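Local coordinates for RNA-binding protein HI_1333 (Haemophilus influenzae, PDB 1JO0) that probably binds RNA through its compact CRS1/YhbY (CRM) domain, though its precise cellular role is not established, at residues 11-24 with 36-50. Sequence-based numbering, arbitrary orientation. Where two conformers were deposited one is given.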
# COMPACT_ATOMS: atom_id res chain seq x y z
N LEU A 11 4.18 -8.66 -7.37
CA LEU A 11 3.96 -7.26 -7.08
C LEU A 11 5.12 -6.62 -6.33
O LEU A 11 5.42 -5.47 -6.57
CB LEU A 11 2.66 -7.13 -6.28
CG LEU A 11 1.38 -7.53 -7.04
CD1 LEU A 11 0.22 -7.61 -6.08
CD2 LEU A 11 1.10 -6.56 -8.19
N LYS A 12 5.76 -7.38 -5.45
CA LYS A 12 6.94 -6.90 -4.75
C LYS A 12 8.00 -6.55 -5.78
O LYS A 12 8.64 -5.52 -5.74
CB LYS A 12 7.42 -8.02 -3.83
CG LYS A 12 8.71 -7.68 -3.13
CD LYS A 12 9.13 -8.73 -2.12
CE LYS A 12 10.58 -8.55 -1.66
NZ LYS A 12 10.95 -9.54 -0.59
N GLY A 13 8.20 -7.42 -6.77
CA GLY A 13 9.21 -7.15 -7.78
C GLY A 13 8.90 -5.93 -8.62
O GLY A 13 9.79 -5.14 -8.99
N LEU A 14 7.63 -5.75 -8.97
CA LEU A 14 7.21 -4.59 -9.75
C LEU A 14 7.35 -3.31 -8.95
O LEU A 14 7.80 -2.30 -9.51
CB LEU A 14 5.78 -4.83 -10.21
CG LEU A 14 5.16 -3.76 -11.08
CD1 LEU A 14 6.04 -3.56 -12.30
CD2 LEU A 14 3.75 -4.18 -11.51
N ALA A 15 7.03 -3.34 -7.67
CA ALA A 15 7.07 -2.16 -6.82
C ALA A 15 8.49 -1.63 -6.64
O ALA A 15 8.67 -0.46 -6.31
CB ALA A 15 6.43 -2.40 -5.46
N HIS A 16 9.51 -2.48 -6.86
CA HIS A 16 10.89 -1.96 -6.83
C HIS A 16 11.09 -0.80 -7.78
O HIS A 16 11.95 0.05 -7.55
CB HIS A 16 11.76 -3.18 -7.19
CG HIS A 16 13.21 -2.95 -7.29
ND1 HIS A 16 13.97 -2.86 -6.14
CD2 HIS A 16 14.05 -2.82 -8.35
CE1 HIS A 16 15.22 -2.67 -6.50
NE2 HIS A 16 15.30 -2.64 -7.83
N HIS A 17 10.30 -0.74 -8.86
CA HIS A 17 10.48 0.32 -9.86
C HIS A 17 9.58 1.53 -9.63
O HIS A 17 9.57 2.42 -10.48
CB HIS A 17 10.15 -0.27 -11.22
CG HIS A 17 11.00 -1.47 -11.51
ND1 HIS A 17 12.35 -1.39 -11.69
CD2 HIS A 17 10.66 -2.78 -11.61
CE1 HIS A 17 12.82 -2.62 -11.90
NE2 HIS A 17 11.82 -3.49 -11.87
N LEU A 18 8.86 1.55 -8.50
CA LEU A 18 7.90 2.60 -8.19
C LEU A 18 8.42 3.49 -7.08
O LEU A 18 9.15 3.07 -6.18
CB LEU A 18 6.53 2.02 -7.80
CG LEU A 18 5.91 1.10 -8.88
CD1 LEU A 18 4.61 0.56 -8.35
CD2 LEU A 18 5.80 1.86 -10.19
N ASN A 19 8.04 4.77 -7.17
CA ASN A 19 8.25 5.70 -6.09
C ASN A 19 7.01 5.78 -5.20
O ASN A 19 5.90 5.56 -5.69
CB ASN A 19 8.48 7.12 -6.62
CG ASN A 19 9.81 7.21 -7.33
OD1 ASN A 19 10.82 6.64 -6.88
ND2 ASN A 19 9.74 7.89 -8.43
N PRO A 20 7.14 6.16 -3.95
CA PRO A 20 5.95 6.42 -3.14
C PRO A 20 5.02 7.45 -3.78
O PRO A 20 5.48 8.46 -4.29
CB PRO A 20 6.56 6.98 -1.85
CG PRO A 20 7.94 6.49 -1.78
CD PRO A 20 8.41 6.37 -3.21
N VAL A 21 3.72 7.22 -3.76
CA VAL A 21 2.69 8.16 -4.20
C VAL A 21 1.92 8.80 -3.04
O VAL A 21 1.12 9.69 -3.32
CB VAL A 21 1.75 7.47 -5.22
CG1 VAL A 21 2.52 7.16 -6.51
CG2 VAL A 21 1.11 6.19 -4.71
N VAL A 22 2.13 8.36 -1.80
CA VAL A 22 1.54 8.98 -0.63
C VAL A 22 2.63 9.02 0.44
O VAL A 22 3.37 8.05 0.60
CB VAL A 22 0.31 8.21 -0.10
CG1 VAL A 22 -0.29 8.87 1.15
CG2 VAL A 22 -0.73 8.07 -1.20
N MET A 23 2.64 10.12 1.16
CA MET A 23 3.58 10.23 2.27
C MET A 23 2.76 10.64 3.48
O MET A 23 1.97 11.57 3.39
CB MET A 23 4.74 11.16 1.94
CG MET A 23 5.59 10.72 0.74
SD MET A 23 7.25 11.41 0.60
CE MET A 23 7.34 12.44 2.05
N LEU A 24 3.02 9.92 4.57
CA LEU A 24 2.56 10.33 5.87
C LEU A 24 3.62 11.11 6.64
O LEU A 24 4.81 10.82 6.54
CB LEU A 24 2.25 9.20 6.84
CG LEU A 24 0.85 8.62 6.60
CD1 LEU A 24 0.83 7.98 5.22
CD2 LEU A 24 0.49 7.64 7.70
N GLU A 36 -6.08 10.14 0.02
CA GLU A 36 -4.97 10.07 -0.93
C GLU A 36 -4.67 8.59 -1.19
O GLU A 36 -4.43 8.24 -2.34
CB GLU A 36 -3.72 10.76 -0.43
CG GLU A 36 -3.71 12.30 -0.35
CD GLU A 36 -2.37 12.70 0.26
OE1 GLU A 36 -2.31 13.28 1.37
OE2 GLU A 36 -1.34 12.41 -0.39
N ILE A 37 -4.71 7.75 -0.17
CA ILE A 37 -4.44 6.32 -0.36
C ILE A 37 -5.55 5.72 -1.19
O ILE A 37 -5.27 4.94 -2.12
CB ILE A 37 -4.24 5.62 0.99
CG1 ILE A 37 -2.96 6.14 1.67
CG2 ILE A 37 -4.16 4.13 0.82
CD1 ILE A 37 -2.82 5.70 3.12
N GLU A 38 -6.79 6.02 -0.91
CA GLU A 38 -7.88 5.50 -1.75
C GLU A 38 -7.74 5.90 -3.21
O GLU A 38 -7.91 5.10 -4.10
CB GLU A 38 -9.21 6.07 -1.28
CG GLU A 38 -9.82 5.26 -0.20
CD GLU A 38 -10.34 3.89 -0.65
OE1 GLU A 38 -10.34 3.01 0.21
OE2 GLU A 38 -10.76 3.68 -1.80
N ASN A 39 -7.42 7.17 -3.44
CA ASN A 39 -7.25 7.70 -4.77
C ASN A 39 -6.16 6.93 -5.49
O ASN A 39 -6.24 6.55 -6.64
CB ASN A 39 -6.95 9.19 -4.70
CG ASN A 39 -6.78 9.79 -6.08
OD1 ASN A 39 -7.68 9.76 -6.93
ND2 ASN A 39 -5.62 10.38 -6.30
N ALA A 40 -5.04 6.74 -4.80
CA ALA A 40 -3.88 6.06 -5.36
C ALA A 40 -4.17 4.61 -5.68
O ALA A 40 -3.82 4.09 -6.74
CB ALA A 40 -2.72 6.21 -4.38
N LEU A 41 -4.85 3.89 -4.80
CA LEU A 41 -5.29 2.54 -5.06
C LEU A 41 -6.18 2.49 -6.29
O LEU A 41 -6.04 1.61 -7.15
CB LEU A 41 -6.02 1.91 -3.89
CG LEU A 41 -5.17 1.56 -2.67
CD1 LEU A 41 -6.08 1.21 -1.49
CD2 LEU A 41 -4.19 0.43 -2.92
N ASN A 42 -7.12 3.41 -6.39
CA ASN A 42 -8.05 3.45 -7.51
C ASN A 42 -7.34 3.60 -8.84
O ASN A 42 -7.67 2.87 -9.78
CB ASN A 42 -9.05 4.58 -7.35
CG ASN A 42 -10.15 4.17 -6.38
OD1 ASN A 42 -10.34 2.99 -6.11
ND2 ASN A 42 -10.78 5.25 -5.95
N HIS A 43 -6.40 4.56 -8.90
CA HIS A 43 -5.73 4.79 -10.19
C HIS A 43 -4.64 3.77 -10.47
O HIS A 43 -4.45 3.38 -11.62
CB HIS A 43 -5.13 6.19 -10.26
CG HIS A 43 -6.23 7.23 -10.34
ND1 HIS A 43 -7.02 7.34 -11.43
CD2 HIS A 43 -6.68 8.10 -9.42
CE1 HIS A 43 -7.90 8.29 -11.23
NE2 HIS A 43 -7.73 8.78 -10.01
N HIS A 44 -3.89 3.36 -9.42
CA HIS A 44 -2.67 2.62 -9.68
C HIS A 44 -2.72 1.13 -9.33
O HIS A 44 -1.87 0.40 -9.87
CB HIS A 44 -1.50 3.22 -8.87
CG HIS A 44 -1.27 4.64 -9.25
ND1 HIS A 44 -0.76 4.98 -10.48
CD2 HIS A 44 -1.45 5.78 -8.56
CE1 HIS A 44 -0.64 6.31 -10.55
NE2 HIS A 44 -1.05 6.81 -9.39
N GLU A 45 -3.61 0.73 -8.45
CA GLU A 45 -3.77 -0.65 -7.93
C GLU A 45 -2.62 -1.00 -6.99
O GLU A 45 -2.87 -1.37 -5.83
CB GLU A 45 -3.88 -1.69 -9.06
CG GLU A 45 -5.12 -1.52 -9.90
CD GLU A 45 -5.17 -2.63 -10.96
OE1 GLU A 45 -4.22 -2.72 -11.75
OE2 GLU A 45 -6.13 -3.42 -10.98
N LEU A 46 -1.38 -0.92 -7.44
CA LEU A 46 -0.15 -1.18 -6.69
C LEU A 46 0.46 0.14 -6.28
O LEU A 46 0.74 0.96 -7.16
CB LEU A 46 0.86 -1.94 -7.52
CG LEU A 46 2.20 -2.27 -6.86
CD1 LEU A 46 2.02 -3.17 -5.65
CD2 LEU A 46 3.12 -2.90 -7.87
N ILE A 47 0.63 0.36 -4.98
CA ILE A 47 1.13 1.63 -4.48
C ILE A 47 2.19 1.43 -3.39
O ILE A 47 2.17 0.41 -2.67
CB ILE A 47 -0.01 2.55 -3.94
CG1 ILE A 47 -0.64 2.01 -2.65
CG2 ILE A 47 -1.04 2.79 -5.05
CD1 ILE A 47 -1.58 3.02 -2.02
N LYS A 48 3.00 2.45 -3.26
CA LYS A 48 3.93 2.61 -2.14
C LYS A 48 3.54 3.82 -1.31
O LYS A 48 3.33 4.89 -1.83
CB LYS A 48 5.32 2.83 -2.67
CG LYS A 48 6.12 1.62 -2.96
CD LYS A 48 7.58 2.05 -3.27
CE LYS A 48 8.35 0.84 -3.58
NZ LYS A 48 9.65 1.21 -4.17
N VAL A 49 3.45 3.61 0.00
CA VAL A 49 3.10 4.64 0.96
C VAL A 49 4.30 4.78 1.88
O VAL A 49 4.80 3.80 2.45
CB VAL A 49 1.85 4.26 1.80
CG1 VAL A 49 1.54 5.31 2.84
CG2 VAL A 49 0.67 4.02 0.88
N LYS A 50 4.82 5.99 2.01
CA LYS A 50 5.96 6.27 2.85
C LYS A 50 5.48 6.61 4.26
O LYS A 50 4.61 7.47 4.42
CB LYS A 50 6.85 7.39 2.30
CG LYS A 50 8.20 7.53 2.97
CD LYS A 50 9.09 8.50 2.18
CE LYS A 50 10.32 8.92 2.96
NZ LYS A 50 11.59 8.37 2.45
O HOH W 1 3.65 3.94 -5.59
O HOH W 2 -1.11 11.45 -2.94
O HOH W 3 1.16 12.39 0.16
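V22 and V49 pair in parallel between edge strand 22-24 and strand 46-50. K50 N gives V22 O a nearly straight bond of 2.9 Å (171°), and L24 N reaches K50 O equally directly, 176° at the hydrogen; V21 N binds K48 O just before the V22-V49 pair. The tight side is the face carrying V22 and V49, packed against helix 36-44. V22 CG1, set anti to its own N (chi1 180°), meets I37 CG1 at 3.9 Å, the two side chains crossing at about a right angle, while CG2 rests over the helix backbone at E36. L24 CD1 reaches V49 CG1 at 3.6 Å, and V21 CG2, at the more exposed end of this face, touches both A40 CB and I47 CB. At the start of strand 46-50, L46 CD2 meets L11, L14, A15 and L18, with L18 CD1 3.8 Å away. K48 runs out extended past P20, and its NZ takes L18 O at 2.8 Å and, weakly, A15 O, tying the strand to the type I turn A15-L18. Water marks the looser parts: one molecule bridges N19 O and K48 N; at the solvent side of helix 36-44 two more link E36 OE2 to V21 O and M23 N. The amino group of K50 is hydrogen-bonded to H80. Strand 22-24, helix 31-44 and strand 46-51 thus form a beta-alpha-beta crossover at one edge of the mixed sheet of the CRM domain.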